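Local coordinates for protein toll-receptor-related 2 (Hydra vulgaris, PDB 4W8H) that probably relays Toll-type signals across the membrane, the part crystallised being its Toll/interleukin-1 receptor (TIR) domain with a flavodoxin-like fold, at residues A[7-12]-A[62-67]; A[13-18]-A[90-95]; A[50-55]-A[79-84]; A[58-63]-A[86-91]. All blocks are in the same frame, centred on the assembly; numbering follows the deposited sequence. Where two conformers were deposited one is given.

Interaction 1: A[7-12]-A[62-67]; sequences VNICYA and IVVMSP
Strands 7-10 and 62-65 run parallel, their axes 4.9 Å apart and 23° from exact alignment, with Ile-9 bridged to Ile-62 and Cys-10 to Val-63. Three backbone hydrogen bonds fix this register. Ile-62 sits between the two residues that flank Ile-9 on the facing strand, giving its N to Asn-8 O (2.8 Å) and taking Cys-10 N on its own O (2.8 Å); Val-64 N then binds Cys-10 O at 3.0 Å. Beyond Cys-10 the chains part, and a water continues the ladder, accepting from Ala-12 N and donating to Val-64 O.

On the face carrying Ile-9 and Ile-62 the contact is apolar, mostly methyl against methyl. These two side chains lie side by side and point the same way, and chi2 of Ile-9 (-68°) places its CD1 3.7 Å from Ile-62 CD1. Val-7 CG2 approaches the same Ile-62 methyl at 4.1 Å, and Val-64 is met by Ile-9 CG2 and, at 3.9 Å from its CB, by Tyr-11 CB. The Tyr-11 ring leads away from strand 62-65, and its OH bonds Asn-37. Helix 16-29 covers this face through Val-19, Leu-23 and Leu-27, which touch Ile-9, whereas Cys-10 and Val-63 on the other face both meet Phe-69. The chemistry implies a buried seam whose amides and carbonyls pair directly up to Cys-10 and Val-64, one water taking over beyond.

Interaction 2: A[13-18]-A[90-95]; sequences PEDREW and ILYRPC
Asp-15, just ahead of helix 16-29, is the first residue of its segment to touch 90-95, and it forms a salt bridge with Arg-93. Its OD1 takes the N-H of Arg-93 NH1 at 2.7 Å through the syn lone pair. The bond is somewhat bent, 143° at the hydrogen. The same oxygen lies at the edge of the Tyr-92 ring, 3.5 Å from CE2, with the carboxylate turned 82° against that ring. The other oxygen, OD2, is held by Ser-66 OG, while NH1 has a second acidic partner in Asp-68.

One turn on, Trp-18 carries the larger apolar contact. Its CG stands anti to the backbone N (chi1 -176°), which carries CG to 3.4 Å from Tyr-92 CE1. The six-membered ring forms an offset stack with the Tyr-92 ring, centroids 4.4 Å apart. The displacement puts Tyr-92 CE1 over the indole near CG and CD2, and brings Trp-18 CB within 3.3 Å of Tyr-92 OH. A water joins that hydroxyl to Trp-18 N. Farther along the indole, CH2 reaches Ile-90 CG2 at 4.4 Å. Arg-93 CG lies over the opposite face of the tyrosine, 3.6 Å above its plane. Tyr-92 is therefore fixed by contacts on both faces and along one edge, and the start of helix 16-29 is tied to the end of strand 87-91 by aromatic packing beside a shared ionic site.

Interaction 3: A[50-55]-A[79-84]; sequences NIMDAI and LQIGLS
In this flavodoxin-like TIR fold, helices 47-56 and 73-82 lie side by side on one face of the central parallel sheet, and they meet where Ile-51, Met-52 and Ile-55 receive Ile-81. Helix 47-56 precedes strand 58-65 in the chain and helix 73-82 follows it, so the contact joins the two helices that flank this strand in sequence. Their common face is confirmed by their contacts with the sheet: Ile-55 rests on Thr-61 and Leu-79 on Val-63, residues whose side chains share one side of strand 58-65.

No hydrogen bond crosses the contact; it is carried by apolar atoms. Ile-81, which has two conformers and is described in one of them, crosses each of its three partners at about a right angle. Ile-55 CD1 comes up to its branch point, 3.7 Å from Ile-81 CG2 and 3.8 Å from Ile-81 CB, and reaches Gly-82 N at 4.0 Å. The Met-52 chain is bent at chi2 (-61°), which places SD near the two methyls of Ile-81, 3.7 Å from CG2 and CD1 alike. Ile-51 CG2 adds a looser touch on CD1 at 4.2 Å. Close by, Ile-81 O accepts two bonds from a single residue: Ser-84 N at 2.9 Å, and Ser-84 OG at 2.7 Å, the hydroxyl lying in the carbonyl plane.

Interaction 4: A[58-63]-A[86-91]; sequences SNRTIV and QIIPIL
Arg-60 and Gln-86 cross obliquely, their guanidinium and amide planes 74° apart. The arginine chain is extended, and with chi3 at -173° its NE is carried out to Gln-86 OE1, to which it donates at 3.1 Å, but from well above the amide plane (62° out of it). The aliphatic parts also touch, Arg-60 CG lying 3.7 Å from Gln-86 CB. Both polar ends have further partners, since NH1 and NH2 of Arg-60 bind the carbonyls of Ile-126 and Asn-128, and OE1 of Gln-86 also bonds the backbone of a bound peptide.

Farther along, the side chains alternate between the two faces. Ile-62 also leans obliquely across Ile-88 and Ile-90: its CG1 meets Ile-88 CB at 4.1 Å, and its CG2 comes closer, 3.5 Å from Ile-90 CD1. On the other face Val-63, in one of its two conformers, turns CG2 toward Ile-87 CB at 4.0 Å. Between the strands runs a parallel ladder in which Thr-61 and Val-63 each use both N and O: Thr-61 N binds Gln-86 O, Ile-88 N binds Thr-61 O, Val-63 N binds Ile-88 O, and Ile-90 N binds Val-63 O at 2.9 Å. Ile-87 CA adds a CA-H...O contact to Thr-61 O at 3.1 Å, and a water connects Thr-61 OG1 with Gln-86 O.

These strands are the two arms of a beta-alpha-beta crossover through helix 73-82. Helix 115-127 packs on Ile-88 and Ile-90, strand 5-10 lies on the far side of 58-65, and strand 107-108 borders 87-91.

Interactions 1 and 4 form the core of the domain and share strand 58-65: Ile-62 uses its backbone N and O toward 7-12, whereas Thr-61 and Val-63 turn theirs toward 86-91, so the middle strand is bonded on both edges. Interaction 2 lies farther out, partly buried where strand 87-91 ends, and replaces the backbone ladder with a salt bridge and stacked rings; Asp-15 connects it to interaction 1 through Ser-66. Interaction 3 is buried but its centre lies about 11 Å from that of the chain, in the helical layer, and apolar atoms alone hold it. Leu-79 of its second segment packs on Val-63 and Ile-87, linking this layer to interaction 4.

Interaction 1: A[7-12]-A[62-67]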
loop_
_atom_site.group_PDB
_atom_site.type_symbol
_atom_site.label_atom_id
_atom_site.label_comp_id
_atom_site.label_asym_id
_atom_site.label_seq_id
_atom_site.Cartn_x
_atom_site.Cartn_y
_atom_site.Cartn_z
ATOM N N VAL A 7 -6.422 5.991 -0.731
ATOM C CA VAL A 7 -5.543 4.858 -0.462
ATOM C C VAL A 7 -4.941 4.936 0.906
ATOM O O VAL A 7 -4.681 6.016 1.425
ATOM C CB VAL A 7 -4.374 4.718 -1.455
ATOM C CG1 VAL A 7 -4.868 4.334 -2.786
ATOM C CG2 VAL A 7 -3.543 5.972 -1.526
ATOM N N ASN A 8 -4.758 3.755 1.478
ATOM C CA ASN A 8 -3.980 3.560 2.657
ATOM C C ASN A 8 -2.652 2.898 2.259
ATOM O O ASN A 8 -2.611 2.126 1.330
ATOM C CB ASN A 8 -4.790 2.617 3.546
ATOM C CG ASN A 8 -4.031 2.063 4.639
ATOM O OD1 ASN A 8 -3.300 2.780 5.305
ATOM N ND2 ASN A 8 -4.180 0.758 4.873
ATOM N N ILE A 9 -1.575 3.236 2.952
ATOM C CA ILE A 9 -0.270 2.676 2.574
ATOM C C ILE A 9 0.183 1.764 3.661
ATOM O O ILE A 9 0.402 2.183 4.790
ATOM C CB ILE A 9 0.793 3.763 2.414
ATOM C CG1 ILE A 9 0.248 4.976 1.648
ATOM C CG2 ILE A 9 2.080 3.158 1.761
ATOM C CD1 ILE A 9 -0.059 4.730 0.239
ATOM N N CYS A 10 0.353 0.519 3.302
ATOM C CA CYS A 10 0.840 -0.490 4.231
ATOM C C CYS A 10 2.295 -0.866 3.869
ATOM O O CYS A 10 2.555 -1.300 2.739
ATOM C CB CYS A 10 -0.042 -1.734 4.142
ATOM S SG CYS A 10 0.474 -3.023 5.252
ATOM N N TYR A 11 3.231 -0.655 4.790
ATOM C CA TYR A 11 4.670 -0.747 4.484
ATOM C C TYR A 11 5.442 -0.990 5.768
ATOM O O TYR A 11 4.982 -0.648 6.857
ATOM C CB TYR A 11 5.164 0.545 3.806
ATOM C CG TYR A 11 5.233 1.733 4.737
ATOM C CD1 TYR A 11 4.068 2.409 5.130
ATOM C CD2 TYR A 11 6.426 2.141 5.296
ATOM C CE1 TYR A 11 4.117 3.433 6.020
ATOM C CE2 TYR A 11 6.498 3.194 6.161
ATOM C CZ TYR A 11 5.316 3.834 6.558
ATOM O OH TYR A 11 5.375 4.873 7.472
ATOM N N ALA A 12 6.611 -1.575 5.627
ATOM C CA ALA A 12 7.526 -1.788 6.740
ATOM C C ALA A 12 8.347 -0.534 7.023
ATOM O O ALA A 12 8.757 0.175 6.106
ATOM C CB ALA A 12 8.458 -2.944 6.435
ATOM N N ILE A 62 -2.563 0.094 -0.612
ATOM C CA ILE A 62 -1.316 -0.206 -1.274
ATOM C C ILE A 62 -0.456 -1.020 -0.343
ATOM O O ILE A 62 -0.269 -0.643 0.813
ATOM C CB ILE A 62 -0.583 1.119 -1.658
ATOM C CG1 ILE A 62 -1.375 1.871 -2.729
ATOM C CG2 ILE A 62 0.818 0.838 -2.119
ATOM C CD1 ILE A 62 -0.810 3.259 -3.019
ATOM N N VAL A 63 0.063 -2.128 -0.841
ATOM C CA VAL A 63 0.926 -3.032 -0.117
ATOM C C VAL A 63 2.360 -2.893 -0.697
ATOM O O VAL A 63 2.551 -3.225 -1.859
ATOM C CB VAL A 63 0.341 -4.461 -0.338
ATOM C CG1 VAL A 63 1.287 -5.536 0.161
ATOM C CG2 VAL A 63 -1.073 -4.583 0.309
ATOM N N VAL A 64 3.309 -2.406 0.076
ATOM C CA VAL A 64 4.672 -2.118 -0.431
ATOM C C VAL A 64 5.505 -3.367 -0.099
ATOM O O VAL A 64 6.078 -3.489 0.994
ATOM C CB VAL A 64 5.232 -0.848 0.179
ATOM C CG1 VAL A 64 6.648 -0.612 -0.379
ATOM C CG2 VAL A 64 4.318 0.338 -0.110
ATOM N N MET A 65 5.574 -4.297 -1.060
ATOM C CA MET A 65 6.207 -5.578 -0.833
ATOM C C MET A 65 7.735 -5.426 -0.890
ATOM O O MET A 65 8.320 -4.758 -1.771
ATOM C CB MET A 65 5.749 -6.577 -1.887
ATOM C CG MET A 65 4.234 -6.779 -1.875
ATOM S SD MET A 65 3.675 -8.158 -2.910
ATOM C CE MET A 65 4.100 -7.504 -4.522
ATOM N N SER A 66 8.375 -6.091 0.043
ATOM C CA SER A 66 9.833 -6.129 0.201
ATOM C C SER A 66 10.144 -7.247 1.205
ATOM O O SER A 66 9.231 -7.736 1.888
ATOM C CB SER A 66 10.333 -4.823 0.794
ATOM O OG SER A 66 10.045 -4.748 2.184
ATOM N N PRO A 67 11.418 -7.592 1.374
ATOM C CA PRO A 67 11.720 -8.606 2.383
ATOM C C PRO A 67 11.290 -8.194 3.769
ATOM O O PRO A 67 10.851 -9.028 4.573
ATOM C CB PRO A 67 13.246 -8.750 2.294
ATOM C CG PRO A 67 13.595 -8.312 0.882
ATOM C CD PRO A 67 12.600 -7.234 0.552
HETATM O O HOH W 1 7.341 -2.046 2.989
#

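Interaction 2: A[13-18]-A[90-95]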
loop_
_atom_site.group_PDB
_atom_site.type_symbol
_atom_site.label_atom_id
_atom_site.label_comp_id
_atom_site.label_asym_id
_atom_site.label_seq_id
_atom_site.Cartn_x
_atom_site.Cartn_y
_atom_site.Cartn_z
ATOM N N PRO A 13 8.677 -0.290 8.297
ATOM C CA PRO A 13 9.455 0.903 8.635
ATOM C C PRO A 13 10.790 0.967 7.906
ATOM O O PRO A 13 11.271 2.062 7.587
ATOM C CB PRO A 13 9.683 0.752 10.133
ATOM C CG PRO A 13 8.540 -0.042 10.615
ATOM C CD PRO A 13 8.164 -0.973 9.499
ATOM N N GLU A 14 11.367 -0.177 7.578
ATOM C CA GLU A 14 12.668 -0.181 6.903
ATOM C C GLU A 14 12.602 0.476 5.516
ATOM O O GLU A 14 13.603 0.923 4.987
ATOM C CB GLU A 14 13.154 -1.623 6.768
ATOM C CG GLU A 14 13.617 -2.292 8.051
ATOM C CD GLU A 14 12.509 -2.907 8.875
ATOM O OE1 GLU A 14 11.328 -2.837 8.514
ATOM O OE2 GLU A 14 12.853 -3.486 9.924
ATOM N N ASP A 15 11.410 0.511 4.910
ATOM C CA ASP A 15 11.190 1.103 3.587
ATOM C C ASP A 15 10.609 2.510 3.664
ATOM O O ASP A 15 10.151 3.038 2.669
ATOM C CB ASP A 15 10.239 0.185 2.809
ATOM C CG ASP A 15 10.813 -1.191 2.593
ATOM O OD1 ASP A 15 12.020 -1.326 2.301
ATOM O OD2 ASP A 15 10.044 -2.160 2.725
ATOM N N ARG A 16 10.638 3.128 4.832
ATOM C CA ARG A 16 10.031 4.432 5.041
ATOM C C ARG A 16 10.554 5.515 4.136
ATOM O O ARG A 16 9.787 6.403 3.758
ATOM C CB ARG A 16 10.166 4.861 6.496
ATOM C CG ARG A 16 9.255 6.015 6.909
ATOM C CD ARG A 16 9.132 6.104 8.413
ATOM N NE ARG A 16 10.398 6.475 9.015
ATOM C CZ ARG A 16 10.595 6.619 10.321
ATOM N NH1 ARG A 16 9.614 6.405 11.187
ATOM N NH2 ARG A 16 11.787 6.960 10.749
ATOM N N GLU A 17 11.862 5.511 3.870
ATOM C CA GLU A 17 12.422 6.598 3.061
ATOM C C GLU A 17 11.710 6.722 1.708
ATOM O O GLU A 17 11.215 7.807 1.350
ATOM C CB GLU A 17 13.943 6.451 2.879
ATOM C CG GLU A 17 14.631 7.651 2.219
ATOM C CD GLU A 17 16.175 7.460 2.039
ATOM O OE1 GLU A 17 16.671 6.340 2.272
ATOM O OE2 GLU A 17 16.887 8.424 1.682
ATOM N N TRP A 18 11.655 5.624 0.947
ATOM C CA TRP A 18 11.006 5.646 -0.373
ATOM C C TRP A 18 9.512 5.832 -0.195
ATOM O O TRP A 18 8.872 6.596 -0.908
ATOM C CB TRP A 18 11.292 4.353 -1.133
ATOM C CG TRP A 18 10.750 4.316 -2.517
ATOM C CD1 TRP A 18 11.369 4.761 -3.657
ATOM C CD2 TRP A 18 9.515 3.757 -2.921
ATOM N NE1 TRP A 18 10.577 4.529 -4.742
ATOM C CE2 TRP A 18 9.441 3.888 -4.330
ATOM C CE3 TRP A 18 8.468 3.118 -2.247
ATOM C CZ2 TRP A 18 8.336 3.428 -5.073
ATOM C CZ3 TRP A 18 7.374 2.631 -2.992
ATOM C CH2 TRP A 18 7.311 2.818 -4.391
ATOM N N ILE A 90 2.598 -3.443 -4.738
ATOM C CA ILE A 90 3.787 -2.905 -5.371
ATOM C C ILE A 90 4.963 -3.782 -4.998
ATOM O O ILE A 90 5.224 -4.005 -3.802
ATOM C CB ILE A 90 4.090 -1.480 -4.905
ATOM C CG1 ILE A 90 2.985 -0.530 -5.391
ATOM C CG2 ILE A 90 5.474 -1.027 -5.457
ATOM C CD1 ILE A 90 3.088 0.859 -4.807
ATOM N N LEU A 91 5.704 -4.290 -5.991
ATOM C CA LEU A 91 6.970 -4.963 -5.690
ATOM C C LEU A 91 8.042 -3.907 -5.652
ATOM O O LEU A 91 8.521 -3.455 -6.699
ATOM C CB LEU A 91 7.303 -6.075 -6.681
ATOM C CG LEU A 91 8.512 -6.942 -6.302
ATOM C CD1 LEU A 91 8.254 -7.834 -5.118
ATOM C CD2 LEU A 91 8.971 -7.766 -7.493
ATOM N N TYR A 92 8.382 -3.478 -4.444
ATOM C CA TYR A 92 9.331 -2.382 -4.246
ATOM C C TYR A 92 10.759 -2.924 -4.246
ATOM O O TYR A 92 11.646 -2.321 -4.836
ATOM C CB TYR A 92 8.982 -1.596 -2.964
ATOM C CG TYR A 92 10.065 -0.646 -2.533
ATOM C CD1 TYR A 92 10.600 0.296 -3.401
ATOM C CD2 TYR A 92 10.611 -0.752 -1.256
ATOM C CE1 TYR A 92 11.661 1.122 -2.980
ATOM C CE2 TYR A 92 11.649 0.070 -0.837
ATOM C CZ TYR A 92 12.196 0.964 -1.715
ATOM O OH TYR A 92 13.231 1.731 -1.267
ATOM N N ARG A 93 10.982 -3.990 -3.502
ATOM C CA ARG A 93 12.269 -4.689 -3.482
ATOM C C ARG A 93 12.033 -6.170 -3.719
ATOM O O ARG A 93 11.065 -6.691 -3.203
ATOM C CB ARG A 93 12.976 -4.469 -2.154
ATOM C CG ARG A 93 13.456 -3.047 -1.925
ATOM C CD ARG A 93 13.579 -2.747 -0.398
ATOM N NE ARG A 93 14.453 -3.688 0.246
ATOM C CZ ARG A 93 14.393 -4.091 1.507
ATOM N NH1 ARG A 93 13.431 -3.665 2.344
ATOM N NH2 ARG A 93 15.318 -4.961 1.909
ATOM N N PRO A 94 12.931 -6.854 -4.459
ATOM C CA PRO A 94 12.733 -8.288 -4.711
ATOM C C PRO A 94 12.658 -9.078 -3.412
ATOM O O PRO A 94 13.347 -8.789 -2.436
ATOM C CB PRO A 94 13.985 -8.694 -5.502
ATOM C CG PRO A 94 14.440 -7.406 -6.152
ATOM C CD PRO A 94 14.175 -6.357 -5.082
ATOM N N CYS A 95 11.775 -10.064 -3.390
ATOM C CA CYS A 95 11.528 -10.829 -2.174
ATOM C C CYS A 95 10.768 -12.094 -2.528
ATOM O O CYS A 95 10.219 -12.231 -3.616
ATOM C CB CYS A 95 10.757 -10.012 -1.141
ATOM S SG CYS A 95 9.191 -9.376 -1.694
HETATM O O HOH W 2 13.552 3.065 1.332
#

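Interaction 3: A[50-55]-A[79-84]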
loop_
_atom_site.group_PDB
_atom_site.type_symbol
_atom_site.label_atom_id
_atom_site.label_comp_id
_atom_site.label_asym_id
_atom_site.label_seq_id
_atom_site.Cartn_x
_atom_site.Cartn_y
_atom_site.Cartn_z
ATOM N N ASN A 50 -6.034 1.015 14.719
ATOM C CA ASN A 50 -5.421 1.842 13.693
ATOM C C ASN A 50 -5.361 1.146 12.350
ATOM O O ASN A 50 -5.505 1.802 11.321
ATOM C CB ASN A 50 -4.043 2.324 14.194
ATOM C CG ASN A 50 -4.184 3.531 15.103
ATOM O OD1 ASN A 50 -4.976 4.429 14.831
ATOM N ND2 ASN A 50 -3.436 3.558 16.185
ATOM N N ILE A 51 -5.108 -0.158 12.341
ATOM C CA ILE A 51 -5.183 -0.939 11.093
ATOM C C ILE A 51 -6.543 -0.783 10.475
ATOM O O ILE A 51 -6.681 -0.514 9.296
ATOM C CB ILE A 51 -4.834 -2.407 11.356
ATOM C CG1 ILE A 51 -3.349 -2.554 11.688
ATOM C CG2 ILE A 51 -5.186 -3.282 10.134
ATOM C CD1 ILE A 51 -2.938 -3.934 12.224
ATOM N N MET A 52 -7.589 -1.009 11.289
ATOM C CA MET A 52 -8.952 -1.009 10.771
ATOM C C MET A 52 -9.435 0.360 10.336
ATOM O O MET A 52 -10.179 0.473 9.378
ATOM C CB MET A 52 -9.907 -1.645 11.787
ATOM C CG MET A 52 -9.621 -3.129 11.926
ATOM S SD MET A 52 -9.818 -4.121 10.442
ATOM C CE MET A 52 -11.462 -3.671 9.933
ATOM N N ASP A 53 -9.052 1.392 11.067
ATOM C CA ASP A 53 -9.388 2.740 10.641
ATOM C C ASP A 53 -8.809 3.039 9.255
ATOM O O ASP A 53 -9.505 3.590 8.394
ATOM C CB ASP A 53 -8.941 3.793 11.662
ATOM C CG ASP A 53 -9.930 3.969 12.814
ATOM O OD1 ASP A 53 -11.086 3.464 12.776
ATOM O OD2 ASP A 53 -9.524 4.640 13.778
ATOM N N ALA A 54 -7.568 2.690 9.038
ATOM C CA ALA A 54 -6.925 2.947 7.763
ATOM C C ALA A 54 -7.577 2.155 6.657
ATOM O O ALA A 54 -7.797 2.683 5.564
ATOM C CB ALA A 54 -5.446 2.602 7.866
ATOM N N ILE A 55 -7.872 0.881 6.890
ATOM C CA ILE A 55 -8.451 0.052 5.824
ATOM C C ILE A 55 -9.873 0.473 5.506
ATOM O O ILE A 55 -10.231 0.644 4.354
ATOM C CB ILE A 55 -8.404 -1.433 6.169
ATOM C CG1 ILE A 55 -6.973 -1.949 6.198
ATOM C CG2 ILE A 55 -9.258 -2.251 5.195
ATOM C CD1 ILE A 55 -6.873 -3.386 6.656
ATOM N N LEU A 79 -2.382 -6.882 5.810
ATOM C CA LEU A 79 -2.573 -7.577 4.559
ATOM C C LEU A 79 -3.719 -8.575 4.638
ATOM O O LEU A 79 -4.521 -8.690 3.711
ATOM C CB LEU A 79 -1.273 -8.276 4.118
ATOM C CG LEU A 79 -1.288 -9.141 2.846
ATOM C CD1 LEU A 79 -1.740 -8.396 1.626
ATOM C CD2 LEU A 79 0.112 -9.644 2.600
ATOM N N GLN A 80 -3.759 -9.346 5.721
ATOM C CA GLN A 80 -4.825 -10.340 5.853
ATOM C C GLN A 80 -6.215 -9.693 5.774
ATOM O O GLN A 80 -7.105 -10.200 5.073
ATOM C CB GLN A 80 -4.685 -11.129 7.168
ATOM C CG GLN A 80 -3.435 -11.990 7.300
ATOM C CD GLN A 80 -3.260 -12.983 6.185
ATOM O OE1 GLN A 80 -4.227 -13.585 5.705
ATOM N NE2 GLN A 80 -2.005 -13.173 5.765
ATOM N N ILE A 81 -6.414 -8.577 6.450
ATOM C CA ILE A 81 -7.698 -7.889 6.358
ATOM C C ILE A 81 -7.850 -7.237 4.970
ATOM O O ILE A 81 -8.932 -7.258 4.369
ATOM C CB ILE A 81 -7.872 -6.899 7.512
ATOM C CG1 ILE A 81 -7.750 -7.681 8.841
ATOM C CG2 ILE A 81 -9.221 -6.206 7.400
ATOM C CD1 ILE A 81 -7.324 -6.855 10.016
ATOM N N GLY A 82 -6.752 -6.718 4.425
ATOM C CA GLY A 82 -6.784 -6.099 3.102
ATOM C C GLY A 82 -7.244 -7.027 1.987
ATOM O O GLY A 82 -7.887 -6.569 1.044
ATOM N N LEU A 83 -6.953 -8.322 2.114
ATOM C CA LEU A 83 -7.405 -9.298 1.130
ATOM C C LEU A 83 -8.930 -9.382 1.058
ATOM O O LEU A 83 -9.483 -9.829 0.071
ATOM C CB LEU A 83 -6.849 -10.658 1.449
ATOM C CG LEU A 83 -5.333 -10.811 1.304
ATOM C CD1 LEU A 83 -4.953 -12.200 1.798
ATOM C CD2 LEU A 83 -4.877 -10.579 -0.158
ATOM N N SER A 84 -9.599 -8.949 2.110
ATOM C CA SER A 84 -11.071 -8.923 2.087
ATOM C C SER A 84 -11.641 -7.640 1.486
ATOM O O SER A 84 -12.863 -7.438 1.426
ATOM C CB SER A 84 -11.622 -9.209 3.496
ATOM O OG SER A 84 -11.471 -8.135 4.407
#

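Interaction 4: A[58-63]-A[86-91]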
loop_
_atom_site.group_PDB
_atom_site.type_symbol
_atom_site.label_atom_id
_atom_site.label_comp_id
_atom_site.label_asym_id
_atom_site.label_seq_id
_atom_site.Cartn_x
_atom_site.Cartn_y
_atom_site.Cartn_z
ATOM N N SER A 58 -10.484 3.912 3.620
ATOM C CA SER A 58 -9.759 4.053 2.360
ATOM C C SER A 58 -10.393 3.168 1.297
ATOM O O SER A 58 -10.858 2.093 1.605
ATOM C CB SER A 58 -8.298 3.622 2.573
ATOM O OG SER A 58 -7.617 4.449 3.512
ATOM N N ASN A 59 -10.332 3.598 0.042
ATOM C CA ASN A 59 -10.889 2.792 -1.014
ATOM C C ASN A 59 -10.071 1.561 -1.271
ATOM O O ASN A 59 -10.624 0.524 -1.560
ATOM C CB ASN A 59 -11.013 3.585 -2.310
ATOM C CG ASN A 59 -12.044 4.668 -2.236
ATOM O OD1 ASN A 59 -13.072 4.531 -1.553
ATOM N ND2 ASN A 59 -11.805 5.760 -2.964
ATOM N N ARG A 60 -8.754 1.685 -1.224
ATOM C CA ARG A 60 -7.873 0.558 -1.440
ATOM C C ARG A 60 -6.636 0.692 -0.573
ATOM O O ARG A 60 -6.308 1.789 -0.120
ATOM C CB ARG A 60 -7.445 0.517 -2.903
ATOM C CG ARG A 60 -8.618 0.356 -3.873
ATOM C CD ARG A 60 -8.125 0.021 -5.283
ATOM N NE ARG A 60 -9.160 0.010 -6.323
ATOM C CZ ARG A 60 -9.525 1.072 -7.029
ATOM N NH1 ARG A 60 -8.987 2.257 -6.765
ATOM N NH2 ARG A 60 -10.421 0.956 -8.004
ATOM N N THR A 61 -5.917 -0.419 -0.368
ATOM C CA THR A 61 -4.670 -0.442 0.399
ATOM C C THR A 61 -3.524 -0.802 -0.526
ATOM O O THR A 61 -3.547 -1.853 -1.163
ATOM C CB THR A 61 -4.719 -1.458 1.560
ATOM O OG1 THR A 61 -5.684 -1.027 2.536
ATOM C CG2 THR A 61 -3.397 -1.560 2.268
ATOM N N ILE A 62 -2.563 0.094 -0.612
ATOM C CA ILE A 62 -1.316 -0.206 -1.274
ATOM C C ILE A 62 -0.456 -1.020 -0.343
ATOM O O ILE A 62 -0.269 -0.643 0.813
ATOM C CB ILE A 62 -0.583 1.119 -1.658
ATOM C CG1 ILE A 62 -1.375 1.871 -2.729
ATOM C CG2 ILE A 62 0.818 0.838 -2.119
ATOM C CD1 ILE A 62 -0.810 3.259 -3.019
ATOM N N VAL A 63 0.063 -2.128 -0.841
ATOM C CA VAL A 63 0.926 -3.032 -0.117
ATOM C C VAL A 63 2.360 -2.893 -0.697
ATOM O O VAL A 63 2.551 -3.225 -1.859
ATOM C CB VAL A 63 0.341 -4.461 -0.338
ATOM C CG1 VAL A 63 1.287 -5.536 0.161
ATOM C CG2 VAL A 63 -1.073 -4.583 0.309
ATOM N N GLN A 86 -9.784 -4.343 -1.243
ATOM C CA GLN A 86 -9.021 -4.195 -2.472
ATOM C C GLN A 86 -7.634 -3.746 -2.124
ATOM O O GLN A 86 -7.465 -2.846 -1.284
ATOM C CB GLN A 86 -9.671 -3.154 -3.346
ATOM C CG GLN A 86 -11.119 -3.407 -3.694
ATOM C CD GLN A 86 -11.603 -2.329 -4.593
ATOM O OE1 GLN A 86 -11.231 -2.272 -5.769
ATOM N NE2 GLN A 86 -12.461 -1.444 -4.055
ATOM N N ILE A 87 -6.655 -4.398 -2.751
ATOM C CA ILE A 87 -5.268 -3.999 -2.552
ATOM C C ILE A 87 -4.600 -3.701 -3.891
ATOM O O ILE A 87 -5.040 -4.201 -4.940
ATOM C CB ILE A 87 -4.454 -5.029 -1.762
ATOM C CG1 ILE A 87 -4.334 -6.356 -2.495
ATOM C CG2 ILE A 87 -5.031 -5.274 -0.357
ATOM C CD1 ILE A 87 -3.280 -7.298 -1.859
ATOM N N ILE A 88 -3.558 -2.881 -3.812
ATOM C CA ILE A 88 -2.666 -2.602 -4.937
ATOM C C ILE A 88 -1.276 -3.015 -4.516
ATOM O O ILE A 88 -0.628 -2.292 -3.757
ATOM C CB ILE A 88 -2.670 -1.107 -5.308
ATOM C CG1 ILE A 88 -4.065 -0.636 -5.681
ATOM C CG2 ILE A 88 -1.690 -0.881 -6.455
ATOM C CD1 ILE A 88 -4.158 0.845 -5.841
ATOM N N PRO A 89 -0.819 -4.206 -4.918
ATOM C CA PRO A 89 0.524 -4.631 -4.519
ATOM C C PRO A 89 1.579 -3.974 -5.416
ATOM O O PRO A 89 1.436 -3.933 -6.654
ATOM C CB PRO A 89 0.517 -6.129 -4.783
ATOM C CG PRO A 89 -0.885 -6.515 -5.265
ATOM C CD PRO A 89 -1.539 -5.252 -5.666
ATOM N N ILE A 90 2.598 -3.443 -4.738
ATOM C CA ILE A 90 3.787 -2.905 -5.371
ATOM C C ILE A 90 4.963 -3.782 -4.998
ATOM O O ILE A 90 5.224 -4.005 -3.802
ATOM C CB ILE A 90 4.090 -1.480 -4.905
ATOM C CG1 ILE A 90 2.985 -0.530 -5.391
ATOM C CG2 ILE A 90 5.474 -1.027 -5.457
ATOM C CD1 ILE A 90 3.088 0.859 -4.807
ATOM N N LEU A 91 5.704 -4.290 -5.991
ATOM C CA LEU A 91 6.970 -4.963 -5.690
ATOM C C LEU A 91 8.042 -3.907 -5.652
ATOM O O LEU A 91 8.521 -3.455 -6.699
ATOM C CB LEU A 91 7.303 -6.075 -6.681
ATOM C CG LEU A 91 8.512 -6.942 -6.302
ATOM C CD1 LEU A 91 8.254 -7.834 -5.118
ATOM C CD2 LEU A 91 8.971 -7.766 -7.493
HETATM O O HOH W 3 -8.031 -2.496 1.576
#